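Local coordinates for 2-aminomuconic 6-semialdehyde dehydrogenase (Pseudomonas sp., PDB 7BZV), which probably catalyses the NAD+-dependent oxidation of 2-aminomuconic 6-semialdehyde in the meta-cleavage breakdown of 2-aminophenol, and works as a tetramer, at residues Ala44-Lys47 with Ala48-Ala52; Lys337-Ser340 with Tyr341-Leu344; Thr424-Ser427 with Arg428-Val432. All coordinates share one frame; numbering follows the deposited sequence.

Contact 1. Residues Ala44-Lys47 with Ala48-Ala52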
loop_
_atom_site.group_PDB
_atom_site.type_symbol
_atom_site.label_atom_id
_atom_site.label_comp_id
_atom_site.label_asym_id
_atom_site.label_seq_id
_atom_site.Cartn_x
_atom_site.Cartn_y
_atom_site.Cartn_z
ATOM N N ALA B 44 -20.942 33.682 -8.884
ATOM C CA ALA B 44 -22.035 32.800 -9.296
ATOM C C ALA B 44 -21.534 31.381 -9.524
ATOM O O ALA B 44 -22.176 30.405 -9.106
ATOM C CB ALA B 44 -22.705 33.348 -10.556
ATOM N N ALA B 45 -20.363 31.245 -10.144
ATOM C CA ALA B 45 -19.813 29.918 -10.381
ATOM C C ALA B 45 -19.517 29.200 -9.071
ATOM O O ALA B 45 -19.825 28.011 -8.920
ATOM C CB ALA B 45 -18.557 30.037 -11.243
ATOM N N VAL B 46 -18.900 29.894 -8.109
ATOM C CA VAL B 46 -18.548 29.215 -6.864
ATOM C C VAL B 46 -19.810 28.762 -6.144
ATOM O O VAL B 46 -19.868 27.669 -5.552
ATOM C CB VAL B 46 -17.671 30.127 -5.982
ATOM C CG1 VAL B 46 -17.522 29.511 -4.591
ATOM C CG2 VAL B 46 -16.256 30.358 -6.615
ATOM N N LYS B 47 -20.839 29.608 -6.166
ATOM C CA LYS B 47 -22.067 29.278 -5.466
ATOM C C LYS B 47 -22.808 28.159 -6.174
ATOM O O LYS B 47 -23.340 27.258 -5.520
ATOM C CB LYS B 47 -22.918 30.549 -5.320
ATOM C CG LYS B 47 -22.234 31.609 -4.421
ATOM C CD LYS B 47 -21.866 31.064 -3.000
ATOM C CE LYS B 47 -22.885 30.020 -2.463
ATOM N NZ LYS B 47 -22.341 29.164 -1.337
ATOM N N ALA B 48 -22.814 28.175 -7.515
ATOM C CA ALA B 48 -23.363 27.046 -8.252
ATOM C C ALA B 48 -22.617 25.739 -7.940
ATOM O O ALA B 48 -23.233 24.671 -7.897
ATOM C CB ALA B 48 -23.329 27.330 -9.749
ATOM N N GLY B 49 -21.302 25.787 -7.716
ATOM C CA GLY B 49 -20.590 24.553 -7.396
ATOM C C GLY B 49 -21.001 23.998 -6.045
ATOM O O GLY B 49 -21.306 22.810 -5.909
ATOM N N HIS B 50 -21.028 24.862 -5.027
ATOM C CA HIS B 50 -21.463 24.434 -3.705
ATOM C C HIS B 50 -22.897 23.915 -3.753
ATOM O O HIS B 50 -23.241 22.955 -3.054
ATOM C CB HIS B 50 -21.317 25.594 -2.706
ATOM C CG HIS B 50 -19.909 25.799 -2.243
ATOM N ND1 HIS B 50 -19.221 24.847 -1.520
ATOM C CD2 HIS B 50 -19.036 26.812 -2.460
ATOM C CE1 HIS B 50 -17.994 25.277 -1.286
ATOM N NE2 HIS B 50 -17.851 26.460 -1.863
ATOM N N ARG B 51 -23.748 24.528 -4.572
ATOM C CA ARG B 51 -25.121 24.037 -4.671
ATOM C C ARG B 51 -25.159 22.682 -5.363
ATOM O O ARG B 51 -25.937 21.806 -4.976
ATOM C CB ARG B 51 -25.996 25.060 -5.403
ATOM C CG ARG B 51 -27.400 24.583 -5.778
ATOM C CD ARG B 51 -28.062 25.527 -6.820
ATOM N NE ARG B 51 -27.798 26.927 -6.500
ATOM C CZ ARG B 51 -27.480 27.864 -7.387
ATOM N NH1 ARG B 51 -27.406 27.581 -8.681
ATOM N NH2 ARG B 51 -27.232 29.092 -6.972
ATOM N N ALA B 52 -24.311 22.480 -6.379
ATOM C CA ALA B 52 -24.241 21.169 -7.028
ATOM C C ALA B 52 -23.896 20.072 -6.026
ATOM O O ALA B 52 -24.405 18.945 -6.117
ATOM C CB ALA B 52 -23.222 21.217 -8.162
#

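Contact 2. Residues Lys337-Ser340 with Tyr341-Leu344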
loop_
_atom_site.group_PDB
_atom_site.type_symbol
_atom_site.label_atom_id
_atom_site.label_comp_id
_atom_site.label_asym_id
_atom_site.label_seq_id
_atom_site.Cartn_x
_atom_site.Cartn_y
_atom_site.Cartn_z
ATOM N N LYS B 337 9.550 38.427 -25.318
ATOM C CA LYS B 337 10.346 38.061 -24.145
ATOM C C LYS B 337 11.484 37.104 -24.513
ATOM O O LYS B 337 12.620 37.289 -24.076
ATOM C CB LYS B 337 9.462 37.439 -23.058
ATOM C CG LYS B 337 10.218 36.966 -21.824
ATOM C CD LYS B 337 9.329 36.117 -20.914
ATOM C CE LYS B 337 10.120 35.449 -19.787
ATOM N NZ LYS B 337 9.896 33.965 -19.693
ATOM N N VAL B 338 11.213 36.075 -25.311
ATOM C CA VAL B 338 12.286 35.158 -25.700
ATOM C C VAL B 338 13.354 35.894 -26.509
ATOM O O VAL B 338 14.558 35.711 -26.290
ATOM C CB VAL B 338 11.699 33.960 -26.468
ATOM C CG1 VAL B 338 12.789 33.085 -27.066
ATOM C CG2 VAL B 338 10.788 33.154 -25.536
ATOM N N LEU B 339 12.950 36.752 -27.443
ATOM C CA LEU B 339 13.974 37.468 -28.200
ATOM C C LEU B 339 14.792 38.397 -27.312
ATOM O O LEU B 339 15.984 38.607 -27.568
ATOM C CB LEU B 339 13.350 38.272 -29.335
ATOM C CG LEU B 339 12.782 37.449 -30.487
ATOM C CD1 LEU B 339 12.237 38.378 -31.580
ATOM C CD2 LEU B 339 13.854 36.521 -31.043
ATOM N N SER B 340 14.172 39.001 -26.297
ATOM C CA SER B 340 14.943 39.796 -25.342
ATOM C C SER B 340 16.020 38.946 -24.681
ATOM O O SER B 340 17.116 39.433 -24.378
ATOM C CB SER B 340 14.028 40.380 -24.268
ATOM O OG SER B 340 12.777 40.759 -24.802
ATOM N N TYR B 341 15.715 37.672 -24.419
ATOM C CA TYR B 341 16.716 36.810 -23.810
ATOM C C TYR B 341 17.785 36.421 -24.819
ATOM O O TYR B 341 18.958 36.321 -24.451
ATOM C CB TYR B 341 16.041 35.579 -23.170
ATOM C CG TYR B 341 15.682 35.785 -21.691
ATOM C CD1 TYR B 341 16.677 35.887 -20.714
ATOM C CD2 TYR B 341 14.359 35.865 -21.268
ATOM C CE1 TYR B 341 16.362 36.062 -19.363
ATOM C CE2 TYR B 341 14.030 36.045 -19.908
ATOM C CZ TYR B 341 15.039 36.150 -18.968
ATOM O OH TYR B 341 14.726 36.318 -17.638
ATOM N N PHE B 342 17.422 36.216 -26.095
ATOM C CA PHE B 342 18.445 36.072 -27.125
ATOM C C PHE B 342 19.393 37.272 -27.109
ATOM O O PHE B 342 20.609 37.125 -27.303
ATOM C CB PHE B 342 17.819 35.937 -28.526
ATOM C CG PHE B 342 17.112 34.632 -28.785
ATOM C CD1 PHE B 342 16.961 33.668 -27.795
ATOM C CD2 PHE B 342 16.581 34.383 -30.039
ATOM C CE1 PHE B 342 16.292 32.483 -28.053
ATOM C CE2 PHE B 342 15.912 33.186 -30.303
ATOM C CZ PHE B 342 15.775 32.244 -29.314
ATOM N N GLU B 343 18.848 38.477 -26.920
ATOM C CA GLU B 343 19.695 39.668 -26.918
ATOM C C GLU B 343 20.554 39.721 -25.657
ATOM O O GLU B 343 21.751 40.022 -25.728
ATOM C CB GLU B 343 18.830 40.926 -27.047
ATOM C CG GLU B 343 19.602 42.249 -27.120
ATOM C CD GLU B 343 20.582 42.312 -28.283
ATOM O OE1 GLU B 343 20.248 41.818 -29.378
ATOM O OE2 GLU B 343 21.688 42.866 -28.111
ATOM N N LEU B 344 19.967 39.413 -24.496
ATOM C CA LEU B 344 20.767 39.310 -23.278
ATOM C C LEU B 344 21.918 38.330 -23.476
ATOM O O LEU B 344 23.044 38.591 -23.045
ATOM C CB LEU B 344 19.897 38.886 -22.103
ATOM C CG LEU B 344 20.602 38.831 -20.742
ATOM C CD1 LEU B 344 21.189 40.216 -20.401
ATOM C CD2 LEU B 344 19.637 38.388 -19.665
#

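Contact 3. Residues Thr424-Ser427 with Arg428-Val432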
loop_
_atom_site.group_PDB
_atom_site.type_symbol
_atom_site.label_atom_id
_atom_site.label_comp_id
_atom_site.label_asym_id
_atom_site.label_seq_id
_atom_site.Cartn_x
_atom_site.Cartn_y
_atom_site.Cartn_z
ATOM N N THR B 424 24.709 4.779 -20.339
ATOM C CA THR B 424 24.435 3.344 -20.353
ATOM C C THR B 424 25.041 2.643 -19.150
ATOM O O THR B 424 24.978 1.415 -19.077
ATOM C CB THR B 424 24.941 2.688 -21.656
ATOM O OG1 THR B 424 26.347 2.918 -21.808
ATOM C CG2 THR B 424 24.203 3.301 -22.825
ATOM N N ASN B 425 25.624 3.387 -18.217
ATOM C CA ASN B 425 26.256 2.808 -17.035
ATOM C C ASN B 425 25.218 2.601 -15.933
ATOM O O ASN B 425 24.601 3.568 -15.464
ATOM C CB ASN B 425 27.373 3.706 -16.531
ATOM C CG ASN B 425 28.145 3.080 -15.345
ATOM O OD1 ASN B 425 27.636 2.997 -14.219
ATOM N ND2 ASN B 425 29.348 2.628 -15.607
ATOM N N LEU B 426 25.064 1.343 -15.504
ATOM C CA LEU B 426 24.012 0.982 -14.562
ATOM C C LEU B 426 24.089 1.806 -13.288
ATOM O O LEU B 426 23.114 2.456 -12.900
ATOM C CB LEU B 426 24.106 -0.503 -14.212
ATOM C CG LEU B 426 23.272 -0.980 -13.026
ATOM C CD1 LEU B 426 21.816 -0.952 -13.413
ATOM C CD2 LEU B 426 23.694 -2.362 -12.617
ATOM N N SER B 427 25.218 1.722 -12.575
ATOM C CA SER B 427 25.294 2.355 -11.266
ATOM C C SER B 427 25.210 3.867 -11.384
ATOM O O SER B 427 24.597 4.541 -10.542
ATOM C CB SER B 427 26.584 1.942 -10.571
ATOM O OG SER B 427 26.386 0.669 -9.979
ATOM N N ARG B 428 25.836 4.417 -12.416
ATOM C CA ARG B 428 25.825 5.857 -12.568
ATOM C C ARG B 428 24.424 6.380 -12.849
ATOM O O ARG B 428 24.067 7.462 -12.383
ATOM C CB ARG B 428 26.772 6.268 -13.690
ATOM C CG ARG B 428 26.649 7.713 -14.089
ATOM C CD ARG B 428 27.391 7.915 -15.384
ATOM N NE ARG B 428 28.821 8.041 -15.162
ATOM C CZ ARG B 428 29.756 7.806 -16.090
ATOM N NH1 ARG B 428 29.417 7.380 -17.306
ATOM N NH2 ARG B 428 31.033 7.996 -15.796
ATOM N N ALA B 429 23.642 5.664 -13.670
ATOM C CA ALA B 429 22.286 6.089 -13.974
ATOM C C ALA B 429 21.482 6.295 -12.696
ATOM O O ALA B 429 20.806 7.322 -12.518
ATOM C CB ALA B 429 21.601 5.043 -14.849
ATOM N N HIS B 430 21.498 5.283 -11.830
ATOM C CA HIS B 430 20.708 5.317 -10.607
ATOM C C HIS B 430 21.286 6.320 -9.621
ATOM O O HIS B 430 20.545 7.112 -9.037
ATOM C CB HIS B 430 20.627 3.911 -10.004
ATOM C CG HIS B 430 19.757 2.986 -10.796
ATOM N ND1 HIS B 430 18.383 3.024 -10.743
ATOM C CD2 HIS B 430 20.067 2.052 -11.725
ATOM C CE1 HIS B 430 17.883 2.129 -11.578
ATOM N NE2 HIS B 430 18.885 1.507 -12.173
ATOM N N ARG B 431 22.608 6.351 -9.470
ATOM C CA ARG B 431 23.240 7.305 -8.550
ATOM C C ARG B 431 22.924 8.748 -8.903
ATOM O O ARG B 431 22.553 9.550 -8.043
ATOM C CB ARG B 431 24.768 7.163 -8.592
ATOM C CG ARG B 431 25.400 6.268 -7.652
ATOM C CD ARG B 431 26.931 6.510 -7.597
ATOM N NE ARG B 431 27.611 6.810 -8.868
ATOM C CZ ARG B 431 28.288 5.915 -9.593
ATOM N NH1 ARG B 431 28.346 4.643 -9.207
ATOM N NH2 ARG B 431 28.909 6.288 -10.695
ATOM N N VAL B 432 23.162 9.120 -10.161
ATOM C CA VAL B 432 23.031 10.515 -10.566
ATOM C C VAL B 432 21.565 10.947 -10.592
ATOM O O VAL B 432 21.212 12.032 -10.100
ATOM C CB VAL B 432 23.724 10.738 -11.931
ATOM C CG1 VAL B 432 23.497 12.138 -12.438
ATOM C CG2 VAL B 432 25.203 10.445 -11.795
HETATM O O HOH W 1 29.751 3.523 -12.139
#

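Contact 1. Residues Ala44-Lys47 with Ala48-Ala52
Val46 and His50 sit one helical turn apart in helix 39-52 and run side by side, pointing the same way. The valine meets the imidazole through one methyl: Val46 CG1 lies 3.8 Å from His50 CD2. The methyl stands there because it is anti to the backbone nitrogen (chi1 170°). The ring atom His50 CD2 also comes within 3.3 Å of the carbonyl oxygen Val46 O, and that oxygen approaches the ring obliquely. Val46 O also accepts the backbone bond from His50 N at 3.1 Å, with a nearly straight N-H...O angle of 171°.

Lys47 reaches the histidine from another side. Its chain bends at chi2 and chi3 and crosses the His50 side chain at a slant. Lys47 NZ ends 4.0 Å from His50 CB, a loose contact with no bond. On a different flank, the guanidinium of Arg51 folds back so that Ala48 CA lies against one face, near its rim. Arg51 NH1 forms a salt bridge with Asp10, and Ala48 also touches that loop.

His50 NE2 is hydrogen-bonded to Asp223 O, and Val46 packs on the same loop at His221, Asp223 and Ile224. Replacing the histidine with an alanine would probably leave Asp223 O without this mate and open a gap beside Val46 CG1.

A sulfate, probably from the crystallisation liquor, lies about 4 Å from the His50 side chain. Lys47 NZ is 5.3 Å from His50 NE2, and a positive charge there would probably make protonation of the imidazole harder, while an anion nearby would probably favour it.

Contact 2. Residues Lys337-Ser340 with Tyr341-Leu344
Phe342 is flanked by two aliphatic side chains of the preceding turn of helix 332-348. Val338 runs alongside it in the same direction, and Val338 CG1 lies 3.7 Å from Phe342 CE1. That methyl is anti to the backbone nitrogen (chi1 172°), which carries it forward to the ring. Leu339 approaches the phenylalanine aslant, and its branch Leu339 CD2 reaches Phe342 CD2 at 3.6 Å. Leu339 leaves the backbone pointing away from residues 341-344, and the end of its chain comes back to the Phe342 ring. Phe342 is buried, and its ring also packs on Val371.

Lys337 and Tyr341 form the second pair. The lysine is extended through its first three torsions and turns only at chi4 (-128°). Its aliphatic part therefore runs beside the phenol. Lys337 CE lies in the plane of the ring, at its edge, 4.0 Å from Tyr341 CE2. Both polar ends go on to other partners: Tyr341 OH bonds to Glu388, and Lys337 NZ makes a weak bond to Ile390 O.

The serine hydroxyl turns back along the helix, where Ser340 OG bonds to Asp336 O. A bound glycerol, probably from the crystallisation liquor, lies about 3 Å from this side chain.

Backbone bonds such as Phe342 N to Val338 O and Leu344 N to Ser340 O give the i to i+4 pattern of a regular alpha helix. Residues 337-344 are a partly buried part of helix 332-348 of the aldehyde dehydrogenase fold, which packs on helix 384-387 through Tyr341 and Leu344.

Contact 3. Residues Thr424-Ser427 with Arg428-Val432
Asn425 caps the helix that holds Arg428. Its side chain stands at the N-cap of helix 426-435, with CG anti to the backbone nitrogen (chi1 -175°), which turns the amide toward the first turn. Asn425 CB touches Arg428 CB at 3.9 Å. Asn425 CG lies 3.8 Å from Arg428 CB. At the tip, Asn425 OD1 accepts from Arg428 N at 2.9 Å, with an N-H...O angle of 165°. This oxygen also takes a bond from a water, whose oxygen lies 3.0 Å from Asn425 OD1. The same water oxygen accepts from Arg431 NH2 at 3.2 Å, so it bridges the cap to the next turn.

Asn425 and Arg428 side chains cross at about a right angle, and the amide and guanidinium planes are 41° apart. The Arg431 guanidinium lies with one face over Ser427 O, near its rim. Arg431 NE pairs with Glu403, and Arg428 NH1 with Asp265, so both arginines have carboxylate mates.

Leu426 O lies at the edge of the His430 ring, near its plane, 3.3 Å from His430 CD2. Leu426 CD1 lies 3.9 Å from His430 CD2.

The helix links strands 418-422 and 440-443 in a beta-alpha-beta unit, and this turn lies at the tetramer interface. His430 NE2 bonds to His430 of the second subunit, and His430 ND1 to Tyr138 of the fourth. Arg431 NH1 bonds to Asp486 O of the third subunit. The helix starts just after strand 418-422, beside the loop residues Phe263 and Asp265, and reaches three other subunits.

From the N terminus the chain meets contact 1 first, in helix 39-52, then contact 2 in helix 332-348, and last contact 3 at the start of helix 426-435. Each joins directly consecutive segments, so none closes a loop. They follow in series, and none nests in or crosses another. Contact 1 ties its helix to loops near Asp10 and Asp223. Contact 2 sets its helix against helix 384-387. Contact 3 belongs to a beta-alpha-beta unit and faces other subunits. Contacts 1 and 3 lie on opposite sides of the chain's centre, with centres 51 Å apart. No two of the three contacts touch.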